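Long-range contacts in endoglucanase (Clostridium thermocellum, PDB 2YIK), which probably hydrolyses internal beta-1,4-glucosidic bonds of cellulose, as a family 9 glycoside hydrolase: residues Asp281-Ala285 / Val321-Thr325; Thr216-Ala221 / Lys277-Tyr282. The contacts are given in a common frame with arbitrary orientation. Numbering follows the deposited sequence.

Interaction 1 of 2, residues Asp281-Ala285 / Val321-Thr325; sequences DYCWA and VWSGT. With CA (calcium ion), chain C.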
ATOM      1  N   ASP A 281     -11.944  -3.580   2.920  1.00 24.03           N
ATOM      2  CA  ASP A 281     -11.446  -2.204   2.853  1.00 24.04           C
ATOM      3  C   ASP A 281     -12.320  -1.288   3.717  1.00 23.14           C
ATOM      4  O   ASP A 281     -11.821  -0.375   4.380  1.00 21.23           O
ATOM      5  CB  ASP A 281     -11.484  -1.675   1.420  1.00 24.56           C
ATOM      6  CG  ASP A 281     -10.787  -2.591   0.432  1.00 26.34           C
ATOM      7  OD1 ASP A 281      -9.545  -2.691   0.452  1.00 22.50           O
ATOM      8  OD2 ASP A 281     -11.509  -3.203  -0.373  1.00 25.47           O
ATOM      9  N   TYR A 282     -13.627  -1.534   3.681  1.00 22.08           N
ATOM     10  CA  TYR A 282     -14.586  -0.752   4.451  1.00 21.92           C
ATOM     11  C   TYR A 282     -14.271  -0.892   5.943  1.00 23.12           C
ATOM     12  O   TYR A 282     -14.177   0.104   6.660  1.00 23.15           O
ATOM     13  CB  TYR A 282     -16.008  -1.245   4.153  1.00 22.22           C
ATOM     14  CG  TYR A 282     -17.113  -0.365   4.698  1.00 24.18           C
ATOM     15  CD1 TYR A 282     -17.490   0.810   4.043  1.00 24.35           C
ATOM     16  CD2 TYR A 282     -17.774  -0.703   5.880  1.00 25.00           C
ATOM     17  CE1 TYR A 282     -18.501   1.628   4.554  1.00 25.37           C
ATOM     18  CE2 TYR A 282     -18.783   0.103   6.400  1.00 24.69           C
ATOM     19  CZ  TYR A 282     -19.141   1.268   5.735  1.00 25.56           C
ATOM     20  OH  TYR A 282     -20.123   2.073   6.264  1.00 25.76           O
ATOM     21  N   CYS A 283     -14.088  -2.131   6.400  1.00 22.11           N
ATOM     22  CA  CYS A 283     -13.782  -2.395   7.806  1.00 23.56           C
ATOM     23  C   CYS A 283     -12.411  -1.855   8.215  1.00 23.11           C
ATOM     24  O   CYS A 283     -12.239  -1.368   9.330  1.00 23.74           O
ATOM     25  CB  CYS A 283     -13.872  -3.899   8.095  1.00 23.18           C
ATOM     26  SG  CYS A 283     -15.570  -4.524   8.015  1.00 26.27           S
ATOM     27  N   TRP A 284     -11.453  -1.942   7.297  1.00 22.12           N
ATOM     28  CA  TRP A 284     -10.087  -1.446   7.482  1.00 21.36           C
ATOM     29  C   TRP A 284     -10.146   0.073   7.752  1.00 20.51           C
ATOM     30  O   TRP A 284      -9.546   0.564   8.702  1.00 21.42           O
ATOM     31  CB  TRP A 284      -9.299  -1.781   6.204  1.00 19.49           C
ATOM     32  CG  TRP A 284      -7.919  -1.195   5.981  1.00 18.57           C
ATOM     33  CD1 TRP A 284      -7.540  -0.441   4.909  1.00 19.37           C
ATOM     34  CD2 TRP A 284      -6.708  -1.486   6.701  1.00 19.25           C
ATOM     35  NE1 TRP A 284      -6.182  -0.258   4.898  1.00 18.06           N
ATOM     36  CE2 TRP A 284      -5.641  -0.895   5.983  1.00 19.59           C
ATOM     37  CE3 TRP A 284      -6.415  -2.209   7.865  1.00 19.65           C
ATOM     38  CZ2 TRP A 284      -4.308  -0.984   6.397  1.00 20.54           C
ATOM     39  CZ3 TRP A 284      -5.081  -2.303   8.279  1.00 19.63           C
ATOM     40  CH2 TRP A 284      -4.047  -1.699   7.539  1.00 20.80           C
ATOM     41  N   ALA A 285     -10.885   0.800   6.920  1.00 20.92           N
ATOM     42  CA  ALA A 285     -11.040   2.245   7.087  1.00 20.87           C
ATOM     43  C   ALA A 285     -11.771   2.550   8.400  1.00 21.98           C
ATOM     44  O   ALA A 285     -11.364   3.429   9.162  1.00 22.79           O
ATOM     45  CB  ALA A 285     -11.818   2.826   5.918  1.00 18.14           C
ATOM     46  N   VAL A 321      -7.484  -6.967   2.716  1.00 22.63           N
ATOM     47  CA  VAL A 321      -6.900  -6.357   3.896  1.00 20.58           C
ATOM     48  C   VAL A 321      -7.581  -6.805   5.192  1.00 22.02           C
ATOM     49  O   VAL A 321      -7.554  -6.096   6.198  1.00 23.75           O
ATOM     50  CB  VAL A 321      -6.927  -4.808   3.778  1.00 21.58           C
ATOM     51  CG1 VAL A 321      -6.057  -4.373   2.598  1.00 18.68           C
ATOM     52  CG2 VAL A 321      -8.375  -4.303   3.612  1.00 18.13           C
ATOM     53  N   TRP A 322      -8.185  -7.991   5.168  1.00 20.91           N
ATOM     54  CA  TRP A 322      -8.849  -8.524   6.359  1.00 20.98           C
ATOM     55  C   TRP A 322      -7.863  -8.753   7.515  1.00 21.45           C
ATOM     56  O   TRP A 322      -8.180  -8.470   8.667  1.00 22.07           O
ATOM     57  CB  TRP A 322      -9.561  -9.851   6.049  1.00 19.96           C
ATOM     58  CG  TRP A 322     -10.943  -9.732   5.430  1.00 21.84           C
ATOM     59  CD1 TRP A 322     -11.386 -10.358   4.300  1.00 20.56           C
ATOM     60  CD2 TRP A 322     -12.067  -8.989   5.947  1.00 24.05           C
ATOM     61  NE1 TRP A 322     -12.705 -10.041   4.066  1.00 22.52           N
ATOM     62  CE2 TRP A 322     -13.142  -9.189   5.039  1.00 23.05           C
ATOM     63  CE3 TRP A 322     -12.251  -8.136   7.045  1.00 24.35           C
ATOM     64  CZ2 TRP A 322     -14.411  -8.617   5.248  1.00 23.94           C
ATOM     65  CZ3 TRP A 322     -13.515  -7.563   7.246  1.00 24.16           C
ATOM     66  CH2 TRP A 322     -14.568  -7.787   6.333  1.00 23.90           C
ATOM     67  N   SER A 323      -6.670  -9.264   7.219  1.00 20.91           N
ATOM     68  CA  SER A 323      -5.706  -9.524   8.279  1.00 21.86           C
ATOM     69  C   SER A 323      -5.218  -8.234   8.918  1.00 19.22           C
ATOM     70  O   SER A 323      -5.022  -8.180  10.123  1.00 20.70           O
ATOM     71  CB  SER A 323      -4.522 -10.363   7.766  1.00 20.62           C
ATOM     72  OG  SER A 323      -3.900  -9.776   6.645  1.00 21.81           O
ATOM     73  N   GLY A 324      -5.028  -7.196   8.112  1.00 21.80           N
ATOM     74  CA  GLY A 324      -4.599  -5.921   8.660  1.00 20.55           C
ATOM     75  C   GLY A 324      -5.718  -5.373   9.532  1.00 21.22           C
ATOM     76  O   GLY A 324      -5.480  -4.843  10.620  1.00 20.86           O
ATOM     77  N   THR A 325      -6.947  -5.513   9.047  1.00 20.77           N
ATOM     78  CA  THR A 325      -8.121  -5.047   9.774  1.00 21.17           C
ATOM     79  C   THR A 325      -8.181  -5.732  11.137  1.00 21.30           C
ATOM     80  O   THR A 325      -8.358  -5.076  12.160  1.00 22.52           O
ATOM     81  CB  THR A 325      -9.423  -5.346   8.976  1.00 20.30           C
ATOM     82  OG1 THR A 325      -9.407  -4.617   7.744  1.00 21.89           O
ATOM     83  CG2 THR A 325     -10.652  -4.938   9.766  1.00 18.24           C
TER
HETATM   84 CA    CA C1333     -10.997  -5.694  -0.887  1.00 30.68          CA
HETATM   85  O   HOH W   1      -8.564  -4.787  -0.894  1.00 19.47           O
HETATM   86  O   HOH W   2     -10.686  -6.215  -3.405  1.00 19.26           O
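The start of helix 322-336 packs against the first turns of helix 279-293 in the (alpha/alpha)6 barrel of family 9 glycoside hydrolases. V321 is the N-cap residue. W284 takes chi1 t, which carries its indole across the start of helix 322-336, over V321 and G324. V321 CB sits over one face of that ring, and W284 CZ3 reaches G324 C at 3.4 Å. Glycine matters here: a CB on G324 would clash with the indole. W288 and W136 meet the indole edge-to-face. T325 is in rotamer m. T325 OG1 donates to V321 O (2.8 Å) and rests 3.2 Å from W284 CB. V321 points its CB toward the other helix, and V321 CG2 meets W284 CB and D281 N, each at 3.7 Å. C283 and W322 are both m. W322 points away at CB, but its ring edge returns to C283 SG, 3.7 Å from W322 CZ3. D281 CB also points away, while its carboxylate comes nearer. D281 OD2 binds the calcium ion at 2.6 Å, and D281 OD1 accepts from water 1 at 2.7 Å. D281 thus ties the packing to the calcium site, but the join itself rests on apolar and sulfur-aromatic contacts.

Interaction 2 of 2, residues Thr216-Ala221 / Lys277-Tyr282; sequences TDIISA and KWQDDY. With CA (calcium ion), chain C.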
ATOM      1  N   THR A 216     -17.076   1.448  -3.501  1.00 23.95           N
ATOM      2  CA  THR A 216     -16.812   1.231  -2.087  1.00 23.27           C
ATOM      3  C   THR A 216     -15.424   0.733  -1.713  1.00 25.15           C
ATOM      4  O   THR A 216     -14.824   1.228  -0.760  1.00 25.05           O
ATOM      5  CB  THR A 216     -17.849   0.265  -1.512  1.00 23.76           C
ATOM      6  OG1 THR A 216     -19.124   0.573  -2.085  1.00 24.52           O
ATOM      7  CG2 THR A 216     -17.934   0.403   0.010  1.00 21.07           C
ATOM      8  N   ASP A 217     -14.901  -0.236  -2.453  1.00 25.22           N
ATOM      9  CA  ASP A 217     -13.586  -0.762  -2.123  1.00 25.08           C
ATOM     10  C   ASP A 217     -12.486   0.297  -2.216  1.00 24.36           C
ATOM     11  O   ASP A 217     -11.733   0.486  -1.260  1.00 25.39           O
ATOM     12  CB  ASP A 217     -13.258  -1.987  -2.993  1.00 24.29           C
ATOM     13  CG  ASP A 217     -13.258  -1.676  -4.481  1.00 28.69           C
ATOM     14  OD1 ASP A 217     -14.039  -0.796  -4.908  1.00 26.85           O
ATOM     15  OD2 ASP A 217     -12.483  -2.322  -5.225  1.00 28.10           O
ATOM     16  N   ILE A 218     -12.400   1.001  -3.343  1.00 23.43           N
ATOM     17  CA  ILE A 218     -11.367   2.028  -3.502  1.00 23.75           C
ATOM     18  C   ILE A 218     -11.596   3.239  -2.596  1.00 22.81           C
ATOM     19  O   ILE A 218     -10.644   3.787  -2.048  1.00 21.55           O
ATOM     20  CB  ILE A 218     -11.253   2.531  -4.975  1.00 25.21           C
ATOM     21  CG1 ILE A 218     -10.644   1.449  -5.869  1.00 23.81           C
ATOM     22  CG2 ILE A 218     -10.372   3.765  -5.040  1.00 23.31           C
ATOM     23  CD1 ILE A 218     -11.598   0.359  -6.201  1.00 33.93           C
ATOM     24  N   ILE A 219     -12.849   3.660  -2.445  1.00 23.73           N
ATOM     25  CA  ILE A 219     -13.167   4.806  -1.590  1.00 24.29           C
ATOM     26  C   ILE A 219     -12.708   4.507  -0.157  1.00 23.56           C
ATOM     27  O   ILE A 219     -12.050   5.330   0.477  1.00 24.50           O
ATOM     28  CB  ILE A 219     -14.699   5.126  -1.582  1.00 24.34           C
ATOM     29  CG1 ILE A 219     -15.140   5.798  -2.891  1.00 26.88           C
ATOM     30  CG2 ILE A 219     -15.007   6.146  -0.498  1.00 21.48           C
ATOM     31  CD1 ILE A 219     -14.497   5.240  -4.104  1.00 35.89           C
ATOM     32  N   SER A 220     -13.045   3.317   0.336  1.00 22.51           N
ATOM     33  CA  SER A 220     -12.669   2.904   1.685  1.00 23.14           C
ATOM     34  C   SER A 220     -11.164   2.714   1.842  1.00 22.96           C
ATOM     35  O   SER A 220     -10.590   3.115   2.852  1.00 21.87           O
ATOM     36  CB  SER A 220     -13.385   1.607   2.066  1.00 22.93           C
ATOM     37  OG  SER A 220     -14.788   1.798   2.100  1.00 23.48           O
ATOM     38  N   ALA A 221     -10.528   2.100   0.847  1.00 22.93           N
ATOM     39  CA  ALA A 221      -9.090   1.875   0.909  1.00 23.20           C
ATOM     40  C   ALA A 221      -8.399   3.221   1.042  1.00 23.18           C
ATOM     41  O   ALA A 221      -7.443   3.361   1.805  1.00 23.64           O
ATOM     42  CB  ALA A 221      -8.603   1.149  -0.345  1.00 22.79           C
ATOM     43  N   LYS A 277     -13.687  -7.871  -3.183  1.00 26.49           N
ATOM     44  CA  LYS A 277     -14.752  -7.297  -2.370  1.00 27.56           C
ATOM     45  C   LYS A 277     -14.430  -5.946  -1.758  1.00 27.62           C
ATOM     46  O   LYS A 277     -13.299  -5.483  -1.793  1.00 28.32           O
ATOM     47  CB  LYS A 277     -15.149  -8.255  -1.251  1.00 30.50           C
ATOM     48  CG  LYS A 277     -14.079  -8.442  -0.205  1.00 34.16           C
ATOM     49  CD  LYS A 277     -12.974  -9.353  -0.726  1.00 39.35           C
ATOM     50  CE  LYS A 277     -11.610  -9.047  -0.090  1.00 37.83           C
ATOM     51  NZ  LYS A 277     -11.200 -10.037   0.962  1.00 35.60           N
ATOM     52  N   TRP A 278     -15.452  -5.333  -1.173  1.00 26.00           N
ATOM     53  CA  TRP A 278     -15.312  -4.029  -0.551  1.00 24.17           C
ATOM     54  C   TRP A 278     -15.383  -4.081   0.970  1.00 23.91           C
ATOM     55  O   TRP A 278     -14.918  -3.161   1.640  1.00 23.05           O
ATOM     56  CB  TRP A 278     -16.413  -3.091  -1.057  1.00 23.53           C
ATOM     57  CG  TRP A 278     -17.810  -3.575  -0.741  1.00 23.20           C
ATOM     58  CD1 TRP A 278     -18.633  -4.304  -1.559  1.00 24.08           C
ATOM     59  CD2 TRP A 278     -18.540  -3.368   0.481  1.00 23.77           C
ATOM     60  NE1 TRP A 278     -19.828  -4.552  -0.927  1.00 24.72           N
ATOM     61  CE2 TRP A 278     -19.804  -3.987   0.314  1.00 24.99           C
ATOM     62  CE3 TRP A 278     -18.257  -2.704   1.681  1.00 24.34           C
ATOM     63  CZ2 TRP A 278     -20.778  -3.981   1.327  1.00 25.06           C
ATOM     64  CZ3 TRP A 278     -19.237  -2.699   2.691  1.00 26.05           C
ATOM     65  CH2 TRP A 278     -20.483  -3.327   2.496  1.00 25.52           C
ATOM     66  N   GLN A 279     -15.954  -5.150   1.516  1.00 23.24           N
ATOM     67  CA  GLN A 279     -16.110  -5.250   2.964  1.00 24.62           C
ATOM     68  C   GLN A 279     -14.834  -5.176   3.795  1.00 24.44           C
ATOM     69  O   GLN A 279     -14.844  -4.596   4.881  1.00 25.14           O
ATOM     70  CB  GLN A 279     -16.915  -6.503   3.338  1.00 25.33           C
ATOM     71  CG  GLN A 279     -18.371  -6.432   2.884  1.00 24.38           C
ATOM     72  CD  GLN A 279     -18.598  -7.038   1.513  1.00 25.46           C
ATOM     73  OE1 GLN A 279     -17.720  -7.017   0.649  1.00 25.16           O
ATOM     74  NE2 GLN A 279     -19.792  -7.577   1.305  1.00 27.76           N
ATOM     75  N   ASP A 280     -13.737  -5.745   3.304  1.00 23.03           N
ATOM     76  CA  ASP A 280     -12.487  -5.684   4.056  1.00 23.02           C
ATOM     77  C   ASP A 280     -11.932  -4.257   4.068  1.00 23.07           C
ATOM     78  O   ASP A 280     -11.498  -3.775   5.110  1.00 23.35           O
ATOM     79  CB  ASP A 280     -11.459  -6.645   3.468  1.00 23.10           C
ATOM     80  CG  ASP A 280     -11.236  -6.416   2.003  1.00 23.67           C
ATOM     81  OD1 ASP A 280     -12.243  -6.296   1.276  1.00 23.14           O
ATOM     82  OD2 ASP A 280     -10.064  -6.372   1.577  1.00 24.29           O
ATOM     83  N   ASP A 281     -11.944  -3.580   2.920  1.00 24.03           N
ATOM     84  CA  ASP A 281     -11.446  -2.204   2.853  1.00 24.04           C
ATOM     85  C   ASP A 281     -12.320  -1.288   3.717  1.00 23.14           C
ATOM     86  O   ASP A 281     -11.821  -0.375   4.380  1.00 21.23           O
ATOM     87  CB  ASP A 281     -11.484  -1.675   1.420  1.00 24.56           C
ATOM     88  CG  ASP A 281     -10.787  -2.591   0.432  1.00 26.34           C
ATOM     89  OD1 ASP A 281      -9.545  -2.691   0.452  1.00 22.50           O
ATOM     90  OD2 ASP A 281     -11.509  -3.203  -0.373  1.00 25.47           O
ATOM     91  N   TYR A 282     -13.627  -1.534   3.681  1.00 22.08           N
ATOM     92  CA  TYR A 282     -14.586  -0.752   4.451  1.00 21.92           C
ATOM     93  C   TYR A 282     -14.271  -0.892   5.943  1.00 23.12           C
ATOM     94  O   TYR A 282     -14.177   0.104   6.660  1.00 23.15           O
ATOM     95  CB  TYR A 282     -16.008  -1.245   4.153  1.00 22.22           C
ATOM     96  CG  TYR A 282     -17.113  -0.365   4.698  1.00 24.18           C
ATOM     97  CD1 TYR A 282     -17.490   0.810   4.043  1.00 24.35           C
ATOM     98  CD2 TYR A 282     -17.774  -0.703   5.880  1.00 25.00           C
ATOM     99  CE1 TYR A 282     -18.501   1.628   4.554  1.00 25.37           C
ATOM    100  CE2 TYR A 282     -18.783   0.103   6.400  1.00 24.69           C
ATOM    101  CZ  TYR A 282     -19.141   1.268   5.735  1.00 25.56           C
ATOM    102  OH  TYR A 282     -20.123   2.073   6.264  1.00 25.76           O
TER
HETATM  103 CA    CA C1333     -10.997  -5.694  -0.887  1.00 30.68          CA
HETATM  104  O   HOH W   2     -10.686  -6.215  -3.405  1.00 19.26           O
HETATM  105  O   HOH W   1      -8.564  -4.787  -0.894  1.00 19.47           O
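This is a close, buried contact in the (alpha/alpha)6 barrel: the first turns of helix 216-233 meet the lead-in K277-W278 and first turn of helix 279-293. D217 and W278 have CA atoms only 4.0 Å apart. Small residues suit the next approaches, S220 to Y282 (5.0 Å between CA atoms) and A221 to D281 (5.1 Å between CA atoms). S220 CB lies 3.4 Å from D281 O. S220 OG donates back to T216 O (2.9 Å), and it also lies at the edge of the Y282 ring, 3.5 Å from Y282 CD1. T216 CG2 touches W278 CE3 at 3.5 Å, while its OG1 bonds to G261. D217 CB packs on D281 OD2 at 3.4 Å, but its carboxylate bonds to S275 and V263 and does not bind the metal. The calcium ion is held from one segment, by K277 O (2.5 Å), D280 OD1 (2.6 Å), D280 OD2 (2.7 Å), D281 OD2 (2.6 Å) and two waters. K277 NZ makes a salt bridge with D320. Around the contact, L125 of helix 124-140 touches D217, A221 and D281. A255 of helix 238-257 packs on S220, and W322 of helix 322-336 lies against K277, Q279 and D280.

In the fold
Helix 279-293 is the common element: interaction 1 and interaction 2 share D281 and Y282, and their centres lie about 8 Å apart. Along the chain, helix 216-233 comes first, then 277-285, then 321-325. The start of helix 279-293 thus contacts an earlier helix in interaction 2 and a later one in interaction 1. The same calcium ion and both waters belong to the two contacts. A probable hydrogen bond from V321 N to D280 OD2 (2.9 Å) ties the metal site to the start of helix 322-336. The ion is bound by K277, D280 and D281 where the three helices of the barrel meet, which is consistent with a structural site.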